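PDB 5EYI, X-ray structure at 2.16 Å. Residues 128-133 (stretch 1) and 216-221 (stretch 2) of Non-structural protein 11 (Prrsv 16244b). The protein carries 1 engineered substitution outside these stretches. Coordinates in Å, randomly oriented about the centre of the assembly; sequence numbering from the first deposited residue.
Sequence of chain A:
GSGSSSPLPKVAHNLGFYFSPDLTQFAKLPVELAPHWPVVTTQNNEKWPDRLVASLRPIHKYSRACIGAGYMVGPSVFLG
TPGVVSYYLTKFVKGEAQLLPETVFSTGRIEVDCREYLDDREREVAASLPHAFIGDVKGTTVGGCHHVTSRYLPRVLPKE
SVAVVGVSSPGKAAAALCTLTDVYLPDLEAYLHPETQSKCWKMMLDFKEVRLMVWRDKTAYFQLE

Stretch 1, residues 128-133: SLPHAF
Stretch 2, residues 216-221: RDKTAY

The first turn of a helix in stretch 1 packs against the start of a strand in stretch 2. Residues 130-133 are helical. Residues 216-218 form a loop, and the strand runs from Thr219 through Tyr221 and continues later in the chain. From first CA to last, the two stretches run in roughly the same direction. The nearest CA atoms across them are those of Ala132 and Thr219, 4.3 Å apart, which sets the register. The contact buries 292 Å², both sides summed.

Ser128 makes no contact with stretch 2. Its phi/psi is -74/-25 and its chi1 is p, at 72°. Its OG is hydrogen-bonded elsewhere in the structure.

Leu129 is the N-cap residue, with phi/psi -132/71. Its O accepts a hydrogen bond from Phe133 N at 3.1 Å, closing the first turn. The CA-to-CB bond points sideways, but the end of the side chain comes nearer to stretch 2. Chi1 lies between wells at -97°, and chi2 is t at -163°. CD2 packs on the loop backbone, 3.6 Å from Lys218 N and 3.8 Å from Asp217 C. Leu129 CD1 lies 4.2 Å from Ala220 CB, an apolar contact between two buried residues. Asp217 has phi/psi 55/23, a left-handed conformation. Its CA-to-CB bond points away and chi1 is m; its backbone C is the atom nearest Leu129.

Pro130 opens the helix at -62/-34, with a C-gamma endo ring. Its CB points away from stretch 2, and it makes no contact there.

The CA-to-CB bond of His131 points toward stretch 2, with phi/psi -60/-57, chi1 t at -167° and chi2 -87°. His131 CB lies 3.2 Å from Lys218 O. The ring meets Thr219 at the edge, near the ring plane. His131 ND1 and Thr219 OG1 form a weak hydrogen bond at 3.5 Å; either atom could be the donor. Thr219 has phi/psi -154/167 and chi1 t at -162°. A water also joins the backbones: it accepts from His131 N at 2.9 Å and donates to Lys218 O at 2.6 Å. Amides in the first turn of a helix commonly lack an intrahelical carbonyl partner; here the water accepts from this one. Lys218 has phi/psi -131/-71, and its CB points away. Its chi1 is m and chi2 to chi4 are t, an extended chain.

The CA-to-CB bond of Ala132, at -50/-51, also points toward stretch 2. Ala132 CA is 3.6 Å from Thr219 OG1. Ala132 CB sits 3.5 Å from Ala220 N and 4.4 Å from Ala220 CB, the latter an apolar contact. Ala220 is extended at -157/143, and its methyl meets both Leu129 and Ala132.

Phe133 has phi/psi -110/-22, chi1 m at -57° and chi2 -50°. Its CB points sideways and its ring end comes nearer, but Phe133 CZ stays 4.6 Å from Ala220 CB. Arg216 (-41/123, chi1 to chi3 t, modelled as far as NE) and Tyr221 (-159/156, chi1 p, chi2 -107°) make no contact with stretch 1.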

# COMPACT_ATOMS: atom_id res chain seq x y z
N SER A 128 -17.86 4.06 -1.08
CA SER A 128 -17.03 3.94 -2.28
C SER A 128 -15.97 2.82 -2.18
O SER A 128 -15.51 2.32 -3.20
CB SER A 128 -16.36 5.28 -2.61
OG SER A 128 -15.33 5.60 -1.68
N LEU A 129 -15.57 2.45 -0.95
CA LEU A 129 -14.68 1.32 -0.71
C LEU A 129 -15.27 0.46 0.43
O LEU A 129 -14.73 0.43 1.54
CB LEU A 129 -13.27 1.80 -0.34
CG LEU A 129 -12.15 1.87 -1.37
CD1 LEU A 129 -10.83 1.96 -0.62
CD2 LEU A 129 -12.12 0.69 -2.32
N PRO A 130 -16.38 -0.25 0.15
CA PRO A 130 -17.08 -0.95 1.25
C PRO A 130 -16.24 -2.03 1.92
O PRO A 130 -16.37 -2.23 3.13
CB PRO A 130 -18.31 -1.55 0.56
CG PRO A 130 -17.97 -1.61 -0.87
CD PRO A 130 -17.00 -0.51 -1.16
N HIS A 131 -15.38 -2.71 1.17
CA HIS A 131 -14.52 -3.71 1.76
C HIS A 131 -13.65 -3.04 2.81
O HIS A 131 -13.74 -3.41 3.97
CB HIS A 131 -13.67 -4.43 0.73
CG HIS A 131 -13.00 -5.66 1.28
ND1 HIS A 131 -11.79 -5.62 1.93
CD2 HIS A 131 -13.40 -6.95 1.29
CE1 HIS A 131 -11.45 -6.85 2.30
NE2 HIS A 131 -12.42 -7.67 1.93
N ALA A 132 -12.90 -2.01 2.42
CA ALA A 132 -12.03 -1.24 3.34
C ALA A 132 -12.71 -0.76 4.62
O ALA A 132 -12.19 -0.97 5.73
CB ALA A 132 -11.42 -0.04 2.64
N PHE A 133 -13.86 -0.11 4.47
CA PHE A 133 -14.44 0.73 5.52
C PHE A 133 -15.72 0.21 6.19
O PHE A 133 -16.02 0.61 7.32
CB PHE A 133 -14.67 2.15 4.97
CG PHE A 133 -13.41 2.80 4.42
CD1 PHE A 133 -12.24 2.84 5.18
CD2 PHE A 133 -13.40 3.39 3.16
CE1 PHE A 133 -11.09 3.43 4.68
CE2 PHE A 133 -12.26 3.98 2.66
CZ PHE A 133 -11.10 4.00 3.42
N ARG A 216 -6.40 -0.71 -5.42
CA ARG A 216 -7.37 -0.08 -6.33
C ARG A 216 -8.71 -0.79 -6.34
O ARG A 216 -8.78 -1.98 -6.57
CB ARG A 216 -6.80 -0.07 -7.76
CG ARG A 216 -7.49 0.88 -8.71
CD ARG A 216 -6.89 0.77 -10.11
NE ARG A 216 -7.10 1.99 -10.89
N ASP A 217 -9.77 -0.04 -6.03
CA ASP A 217 -11.16 -0.55 -5.99
C ASP A 217 -11.39 -1.76 -5.09
O ASP A 217 -12.36 -2.49 -5.30
CB ASP A 217 -11.64 -0.88 -7.41
CG ASP A 217 -11.57 0.30 -8.33
OD1 ASP A 217 -11.96 1.41 -7.92
OD2 ASP A 217 -11.12 0.11 -9.48
N LYS A 218 -10.53 -1.96 -4.09
CA LYS A 218 -10.65 -3.12 -3.22
C LYS A 218 -10.58 -2.72 -1.76
O LYS A 218 -11.59 -2.76 -1.08
CB LYS A 218 -9.60 -4.18 -3.57
CG LYS A 218 -10.01 -4.97 -4.80
CD LYS A 218 -8.88 -5.80 -5.41
CE LYS A 218 -9.40 -6.54 -6.64
NZ LYS A 218 -8.31 -7.20 -7.41
N THR A 219 -9.42 -2.32 -1.28
CA THR A 219 -9.25 -2.10 0.15
C THR A 219 -8.15 -1.10 0.44
O THR A 219 -7.36 -0.73 -0.43
CB THR A 219 -9.00 -3.45 0.90
OG1 THR A 219 -9.25 -3.30 2.31
CG2 THR A 219 -7.58 -3.97 0.67
N ALA A 220 -8.14 -0.66 1.69
CA ALA A 220 -7.13 0.26 2.18
C ALA A 220 -7.04 0.14 3.69
O ALA A 220 -8.05 -0.06 4.37
CB ALA A 220 -7.43 1.69 1.78
N TYR A 221 -5.82 0.24 4.20
CA TYR A 221 -5.59 0.16 5.63
C TYR A 221 -4.27 0.79 5.98
O TYR A 221 -3.36 0.87 5.14
CB TYR A 221 -5.63 -1.28 6.13
CG TYR A 221 -4.63 -2.25 5.51
CD1 TYR A 221 -5.04 -3.21 4.59
CD2 TYR A 221 -3.28 -2.22 5.87
CE1 TYR A 221 -4.13 -4.12 4.05
CE2 TYR A 221 -2.37 -3.11 5.32
CZ TYR A 221 -2.80 -4.06 4.42
OH TYR A 221 -1.88 -4.96 3.88
O HOH W 1 -14.08 -2.09 -1.34